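Local atomic coordinates of galactose mutarotase-like protein (Clostridium acetobutylicum, PDB entry 3OS7), a protein that probably binds carbohydrate and may interconvert the anomers of an aldose sugar, as aldose 1-epimerases (mutarotases) do. Residues G86-K89 with T94-F97; P80-D85 with I99-N104. All blocks are in the same frame, centred on the assembly; numbering follows the deposited sequence.

Contact 1: residues G86-K89 with T94-F97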
ATOM      1  N   GLY A  86     -15.627 -12.694  -7.788  1.00 13.81           N
ATOM      2  CA  GLY A  86     -16.026 -12.178  -6.497  1.00 12.51           C
ATOM      3  C   GLY A  86     -16.399 -13.233  -5.473  1.00 15.33           C
ATOM      4  O   GLY A  86     -17.191 -12.953  -4.560  1.00 17.57           O
ATOM      5  N   THR A  87     -15.863 -14.445  -5.611  1.00 12.58           N
ATOM      6  CA  THR A  87     -16.301 -15.527  -4.724  1.00 14.46           C
ATOM      7  C   THR A  87     -15.173 -16.467  -4.371  1.00 14.12           C
ATOM      8  O   THR A  87     -14.243 -16.691  -5.150  1.00 13.75           O
ATOM      9  CB  THR A  87     -17.515 -16.322  -5.324  1.00 15.98           C
ATOM     10  OG1 THR A  87     -18.073 -17.247  -4.358  1.00 19.61           O
ATOM     11  CG2 THR A  87     -17.117 -17.066  -6.576  1.00 20.73           C
ATOM     12  N   PHE A  88     -15.251 -16.989  -3.154  1.00 12.33           N
ATOM     13  CA  PHE A  88     -14.293 -18.015  -2.694  1.00 11.65           C
ATOM     14  C   PHE A  88     -14.962 -18.764  -1.560  1.00 13.54           C
ATOM     15  O   PHE A  88     -15.965 -18.313  -1.029  1.00 13.42           O
ATOM     16  CB  PHE A  88     -12.941 -17.433  -2.243  1.00 13.43           C
ATOM     17  CG  PHE A  88     -12.999 -16.550  -1.009  1.00 12.21           C
ATOM     18  CD1 PHE A  88     -13.214 -15.190  -1.123  1.00 14.28           C
ATOM     19  CD2 PHE A  88     -12.840 -17.078   0.269  1.00 11.70           C
ATOM     20  CE1 PHE A  88     -13.233 -14.377  -0.012  1.00 14.53           C
ATOM     21  CE2 PHE A  88     -12.872 -16.268   1.389  1.00 15.29           C
ATOM     22  CZ  PHE A  88     -13.083 -14.916   1.250  1.00 14.93           C
ATOM     23  N   LYS A  89     -14.386 -19.898  -1.200  1.00 14.55           N
ATOM     24  CA  LYS A  89     -14.842 -20.684  -0.062  1.00 17.46           C
ATOM     25  C   LYS A  89     -13.797 -20.728   1.053  1.00 15.56           C
ATOM     26  O   LYS A  89     -12.581 -20.724   0.803  1.00 16.15           O
ATOM     27  CB  LYS A  89     -15.176 -22.109  -0.522  1.00 18.15           C
ATOM     28  CG  LYS A  89     -16.330 -22.131  -1.474  1.00 24.22           C
ATOM     29  CD  LYS A  89     -16.854 -23.487  -1.755  1.00 27.63           C
ATOM     30  CE  LYS A  89     -17.750 -23.972  -0.642  1.00 30.61           C
ATOM     31  NZ  LYS A  89     -18.060 -25.364  -0.931  1.00 30.96           N
ATOM     32  N   THR A  94     -19.333 -20.153   1.796  1.00 17.29           N
ATOM     33  CA  THR A  94     -19.129 -19.447   0.534  1.00 16.46           C
ATOM     34  C   THR A  94     -19.269 -17.952   0.760  1.00 17.03           C
ATOM     35  O   THR A  94     -20.248 -17.482   1.348  1.00 19.29           O
ATOM     36  CB  THR A  94     -20.164 -19.873  -0.545  1.00 19.75           C
ATOM     37  OG1 THR A  94     -20.116 -21.286  -0.746  1.00 24.03           O
ATOM     38  CG2 THR A  94     -19.902 -19.180  -1.886  1.00 25.35           C
ATOM     39  N   TYR A  95     -18.277 -17.212   0.294  1.00 15.28           N
ATOM     40  CA  TYR A  95     -18.292 -15.766   0.285  1.00 12.86           C
ATOM     41  C   TYR A  95     -18.571 -15.340  -1.149  1.00 15.19           C
ATOM     42  O   TYR A  95     -17.945 -15.850  -2.089  1.00 14.51           O
ATOM     43  CB  TYR A  95     -16.923 -15.259   0.725  1.00 15.83           C
ATOM     44  CG  TYR A  95     -16.631 -15.514   2.176  1.00 14.07           C
ATOM     45  CD1 TYR A  95     -16.072 -16.716   2.592  1.00 15.80           C
ATOM     46  CD2 TYR A  95     -16.929 -14.564   3.133  1.00 18.53           C
ATOM     47  CE1 TYR A  95     -15.828 -16.969   3.922  1.00 12.22           C
ATOM     48  CE2 TYR A  95     -16.681 -14.797   4.453  1.00 20.38           C
ATOM     49  CZ  TYR A  95     -16.122 -16.000   4.847  1.00 18.49           C
ATOM     50  OH  TYR A  95     -15.875 -16.237   6.182  1.00 17.95           O
ATOM     51  N   LYS A  96     -19.517 -14.431  -1.328  1.00 16.51           N
ATOM     52  CA  LYS A  96     -19.857 -13.941  -2.654  1.00 19.41           C
ATOM     53  C   LYS A  96     -20.059 -12.423  -2.575  1.00 19.00           C
ATOM     54  O   LYS A  96     -20.927 -11.942  -1.849  1.00 17.14           O
ATOM     55  CB  LYS A  96     -21.086 -14.663  -3.182  1.00 21.87           C
ATOM     56  CG  LYS A  96     -21.367 -14.414  -4.659  1.00 23.77           C
ATOM     57  CD  LYS A  96     -22.707 -15.031  -5.053  1.00 33.68           C
ATOM     58  CE  LYS A  96     -22.814 -15.240  -6.544  1.00 39.87           C
ATOM     59  NZ  LYS A  96     -22.494 -13.991  -7.266  1.00 43.87           N
ATOM     60  N   PHE A  97     -19.218 -11.686  -3.297  1.00 16.39           N
ATOM     61  CA  PHE A  97     -19.236 -10.223  -3.267  1.00 17.91           C
ATOM     62  C   PHE A  97     -19.734  -9.664  -4.582  1.00 17.84           C
ATOM     63  O   PHE A  97     -19.517 -10.265  -5.625  1.00 17.14           O
ATOM     64  CB  PHE A  97     -17.828  -9.680  -3.029  1.00 18.52           C
ATOM     65  CG  PHE A  97     -17.096 -10.320  -1.887  1.00 17.90           C
ATOM     66  CD1 PHE A  97     -17.766 -10.721  -0.734  1.00 14.83           C
ATOM     67  CD2 PHE A  97     -15.719 -10.462  -1.944  1.00 22.38           C
ATOM     68  CE1 PHE A  97     -17.084 -11.295   0.318  1.00 13.47           C
ATOM     69  CE2 PHE A  97     -15.022 -11.050  -0.882  1.00 21.06           C
ATOM     70  CZ  PHE A  97     -15.707 -11.455   0.256  1.00 18.30           C
TER
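Strands 87-89 and 94-96 pair antiparallel as a beta hairpin, their axes 4.7 Å apart at closest approach, with Phe-88 and Tyr-95 as the hydrogen-bonded pair. Tyr-95 N gives a nearly straight bond to Phe-88 O at 2.9 Å. Tyr-95 O takes two donors, Phe-88 N at 3.1 Å and the hydroxyl Thr-87 OG1 at 2.7 Å. Thr-87 OG1 can reach it because chi1 (-171°) turns the hydroxyl away from its own backbone N. Next to the paired residues, Phe-97 N bonds to Gly-86 O at 2.7 Å.

On the face of Phe-88 and Tyr-95 the two rings lie near parallel, 15° apart, but slid so far that they barely overlap. Tyr-95 CB makes a CH-pi contact over one face of the Phe-88 ring, 4.0 Å from its centroid. Tyr-95 CD1 touches Phe-88 CE2 at 3.4 Å. Phe-97 meets Phe-88 CE1 obliquely through CZ and completes an aromatic cluster. On the other face, Lys-89 runs past Thr-94 OG1.

The hairpin is therefore two-sided. Its aromatic face packs on Pro-179 of strand 178-189, and Tyr-95 OH is hydrogen-bonded to His-149. The other face carries the more polar Thr-87, Lys-89, Thr-94 and Lys-96.

Contact 2: residues P80-D85 with I99-N104; sequences PNRIDD and INEAKN
Arg-82 and Glu-101 form the salt bridge that joins these two segments. The guanidinium grips the carboxylate side-on, with one nitrogen to each oxygen. Arg-82 NE bonds to Glu-101 OE1 at 2.9 Å, on the syn side of that oxygen, tilted from both planes and bent, with 135° at the hydrogen. Arg-82 NH2 bonds to Glu-101 OE2, also at 2.9 Å. Here OE2 lies at the guanidinium edge, while NH2 comes from above the carboxylate plane. The two flat groups are turned 54° against each other, so the pair is not a coplanar fork. Both side chains reach out extended. In Glu-101, CG stands anti to the backbone N (chi1 -166°), which carries the carboxylate across to Arg-82.

Further hydrogen bonds fix both charged groups. Asn-104 ND2 reaches Glu-101 OE2 at 3.0 Å, from the carboxylate face opposite to Arg-82 NH2. Asn-106 gives OE1 a second partner. On the arginine side, Asn-81 OD1 accepts from Arg-82 NH1 at 2.9 Å and from Arg-82 N at 2.8 Å. This ties the guanidinium back to its own backbone.

Van der Waals contact is slight: Ile-99 CD1 rests on the backbone carbonyl group of Asp-85, 3.5 Å from Asp-85 C. The carboxylate of Asp-85 is held by Asn-105 and Arg-216.

A tartaric acid, most likely picked up from the crystallisation medium, lies about 4 Å from the Arg-82 side chain. Arg-82 may therefore line a pocket, consistent with the carbohydrate binding assigned to the family. Segment 80-85 enters strand 82-90 at Arg-82, and Ile-83 pairs through its backbone with Tyr-107 of strand 106-108. Segment 99-104 lies in the loop between strands 93-96 and 106-108, joined to the start of strand 82-90 by the salt bridge.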
ATOM      1  N   PRO A  80      -6.212  -6.992  -1.207  1.00 14.39           N
ATOM      2  CA  PRO A  80      -5.499  -6.378  -2.323  1.00 11.92           C
ATOM      3  C   PRO A  80      -5.785  -7.123  -3.621  1.00 13.57           C
ATOM      4  O   PRO A  80      -5.730  -8.332  -3.680  1.00 13.85           O
ATOM      5  CB  PRO A  80      -4.025  -6.523  -1.927  1.00 13.19           C
ATOM      6  CG  PRO A  80      -3.985  -7.743  -1.126  1.00 11.69           C
ATOM      7  CD  PRO A  80      -5.312  -7.846  -0.400  1.00 14.28           C
ATOM      8  N   ASN A  81      -6.080  -6.381  -4.672  1.00 13.60           N
ATOM      9  CA  ASN A  81      -6.247  -6.939  -5.988  1.00 11.44           C
ATOM     10  C   ASN A  81      -7.462  -7.872  -6.075  1.00 12.34           C
ATOM     11  O   ASN A  81      -8.402  -7.756  -5.250  1.00 13.60           O
ATOM     12  CB  ASN A  81      -4.938  -7.606  -6.426  1.00 12.30           C
ATOM     13  CG  ASN A  81      -4.686  -7.452  -7.914  1.00 12.68           C
ATOM     14  OD1 ASN A  81      -5.330  -8.107  -8.724  1.00 12.82           O
ATOM     15  ND2 ASN A  81      -3.771  -6.570  -8.276  1.00 15.24           N
ATOM     16  N   ARG A  82      -7.438  -8.807  -7.026  1.00 12.60           N
ATOM     17  CA  ARG A  82      -8.632  -9.515  -7.491  1.00 11.03           C
ATOM     18  C   ARG A  82      -9.028 -10.819  -6.777  1.00 13.17           C
ATOM     19  O   ARG A  82      -8.184 -11.599  -6.346  1.00 14.14           O
ATOM     20  CB  ARG A  82      -8.493  -9.791  -8.989  1.00 12.03           C
ATOM     21  CG  ARG A  82      -8.413  -8.540  -9.810  1.00 14.50           C
ATOM     22  CD  ARG A  82      -7.751  -8.835 -11.132  1.00 18.80           C
ATOM     23  NE  ARG A  82      -7.794  -7.647 -11.965  1.00 18.34           N
ATOM     24  CZ  ARG A  82      -6.866  -6.710 -12.001  1.00 22.20           C
ATOM     25  NH1 ARG A  82      -5.757  -6.807 -11.282  1.00 20.37           N
ATOM     26  NH2 ARG A  82      -7.048  -5.673 -12.791  1.00 22.57           N
ATOM     27  N   ILE A  83     -10.342 -11.003  -6.620  1.00 11.38           N
ATOM     28  CA  ILE A  83     -10.929 -12.292  -6.288  1.00 10.79           C
ATOM     29  C   ILE A  83     -11.773 -12.723  -7.478  1.00 13.57           C
ATOM     30  O   ILE A  83     -12.750 -12.020  -7.849  1.00 14.31           O
ATOM     31  CB  ILE A  83     -11.831 -12.258  -5.024  1.00 13.27           C
ATOM     32  CG1 ILE A  83     -11.122 -11.632  -3.809  1.00 17.02           C
ATOM     33  CG2 ILE A  83     -12.418 -13.671  -4.707  1.00 13.49           C
ATOM     34  CD1 ILE A  83      -9.836 -12.273  -3.402  1.00 18.34           C
ATOM     35  N   ASP A  84     -11.406 -13.864  -8.066  1.00 14.04           N
ATOM     36  CA  ASP A  84     -12.095 -14.436  -9.225  1.00 13.56           C
ATOM     37  C   ASP A  84     -13.606 -14.566  -9.053  1.00 13.10           C
ATOM     38  O   ASP A  84     -14.093 -15.219  -8.115  1.00 14.34           O
ATOM     39  CB  ASP A  84     -11.425 -15.812  -9.523  1.00 19.68           C
ATOM     40  CG  ASP A  84     -11.972 -16.511 -10.761  1.00 22.54           C
ATOM     41  OD1 ASP A  84     -12.918 -16.000 -11.397  1.00 22.06           O
ATOM     42  OD2 ASP A  84     -11.411 -17.598 -11.090  1.00 20.13           O
ATOM     43  N   ASP A  85     -14.377 -13.897  -9.933  1.00 15.78           N
ATOM     44  CA  ASP A  85     -15.857 -13.935  -9.873  1.00 15.52           C
ATOM     45  C   ASP A  85     -16.437 -13.408  -8.563  1.00 16.32           C
ATOM     46  O   ASP A  85     -17.611 -13.626  -8.260  1.00 16.60           O
ATOM     47  CB  ASP A  85     -16.404 -15.364 -10.157  1.00 16.12           C
ATOM     48  CG  ASP A  85     -16.172 -15.833 -11.571  1.00 22.27           C
ATOM     49  OD1 ASP A  85     -15.909 -14.997 -12.467  1.00 22.69           O
ATOM     50  OD2 ASP A  85     -16.232 -17.070 -11.790  1.00 24.66           O
ATOM     51  N   ILE A  99     -19.697  -7.743  -8.008  1.00 16.52           N
ATOM     52  CA  ILE A  99     -18.590  -7.505  -8.932  1.00 16.80           C
ATOM     53  C   ILE A  99     -18.313  -5.996  -9.064  1.00 19.44           C
ATOM     54  O   ILE A  99     -19.200  -5.232  -9.460  1.00 14.45           O
ATOM     55  CB  ILE A  99     -18.935  -8.119 -10.326  1.00 17.24           C
ATOM     56  CG1 ILE A  99     -19.073  -9.631 -10.217  1.00 17.26           C
ATOM     57  CG2 ILE A  99     -17.914  -7.723 -11.426  1.00 14.31           C
ATOM     58  CD1 ILE A  99     -17.776 -10.324  -9.653  1.00 16.20           C
ATOM     59  N   ASN A 100     -17.094  -5.571  -8.744  1.00 14.94           N
ATOM     60  CA  ASN A 100     -16.672  -4.159  -8.897  1.00 15.70           C
ATOM     61  C   ASN A 100     -15.538  -3.983  -9.921  1.00 16.34           C
ATOM     62  O   ASN A 100     -14.964  -2.907 -10.007  1.00 15.51           O
ATOM     63  CB  ASN A 100     -16.319  -3.509  -7.550  1.00 16.45           C
ATOM     64  CG  ASN A 100     -15.068  -4.087  -6.926  1.00 16.78           C
ATOM     65  OD1 ASN A 100     -14.590  -5.125  -7.369  1.00 14.80           O
ATOM     66  ND2 ASN A 100     -14.530  -3.416  -5.884  1.00 15.10           N
ATOM     67  N   GLU A 101     -15.212  -5.055 -10.653  1.00 14.67           N
ATOM     68  CA  GLU A 101     -14.330  -4.987 -11.828  1.00 15.46           C
ATOM     69  C   GLU A 101     -15.078  -5.689 -12.944  1.00 16.93           C
ATOM     70  O   GLU A 101     -15.045  -6.894 -13.059  1.00 15.96           O
ATOM     71  CB  GLU A 101     -12.942  -5.631 -11.550  1.00 16.12           C
ATOM     72  CG  GLU A 101     -11.931  -5.243 -12.636  1.00 20.46           C
ATOM     73  CD  GLU A 101     -10.728  -6.176 -12.819  1.00 26.64           C
ATOM     74  OE1 GLU A 101     -10.661  -7.268 -12.232  1.00 21.83           O
ATOM     75  OE2 GLU A 101      -9.816  -5.796 -13.579  1.00 24.41           O
ATOM     76  N   ALA A 102     -15.755  -4.922 -13.783  1.00 17.50           N
ATOM     77  CA  ALA A 102     -16.757  -5.478 -14.664  1.00 17.68           C
ATOM     78  C   ALA A 102     -16.165  -6.309 -15.801  1.00 21.90           C
ATOM     79  O   ALA A 102     -16.601  -7.444 -16.048  1.00 22.96           O
ATOM     80  CB  ALA A 102     -17.638  -4.343 -15.221  1.00 17.27           C
ATOM     81  N   LYS A 103     -15.138  -5.751 -16.431  1.00 23.78           N
ATOM     82  CA  LYS A 103     -14.544  -6.304 -17.647  1.00 27.97           C
ATOM     83  C   LYS A 103     -13.978  -7.708 -17.378  1.00 24.44           C
ATOM     84  O   LYS A 103     -14.216  -8.628 -18.141  1.00 25.81           O
ATOM     85  CB  LYS A 103     -13.473  -5.330 -18.198  1.00 29.86           C
ATOM     86  CG  LYS A 103     -12.447  -5.895 -19.203  1.00 42.41           C
ATOM     87  CD  LYS A 103     -11.434  -4.787 -19.600  1.00 48.70           C
ATOM     88  CE  LYS A 103     -10.023  -5.317 -19.854  1.00 52.15           C
ATOM     89  NZ  LYS A 103      -9.895  -6.154 -21.071  1.00 52.72           N
ATOM     90  N   ASN A 104     -13.313  -7.879 -16.247  1.00 20.25           N
ATOM     91  CA  ASN A 104     -12.719  -9.175 -15.904  1.00 17.99           C
ATOM     92  C   ASN A 104     -13.552 -10.034 -14.898  1.00 19.00           C
ATOM     93  O   ASN A 104     -13.110 -11.117 -14.473  1.00 14.86           O
ATOM     94  CB  ASN A 104     -11.295  -8.954 -15.380  1.00 18.35           C
ATOM     95  CG  ASN A 104     -10.359  -8.425 -16.445  1.00 21.98           C
ATOM     96  OD1 ASN A 104     -10.408  -8.859 -17.587  1.00 19.35           O
ATOM     97  ND2 ASN A 104      -9.485  -7.507 -16.063  1.00 23.93           N
TER

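How the contacts relate
From the N terminus the chain first passes 80-85, which runs into strand 82-90, and continues directly into 86-89. It turns back after this strand, and contact 1 closes the short hairpin by pairing 86-89 with 94-97. The chain then runs on into 99-104, where contact 2 closes a wider loop that encloses the hairpin. The two contacts are thus nested, not crossed. They share strand 82-90 and lie about 11 Å apart between centres. They also touch: Ile-99 CD1 packs on Gly-86 N, and Phe-88 on Ile-83. Together they tie strand 93-96 and the loop before strand 106-108 to strand 82-90, the middle strand of this three-stranded sheet.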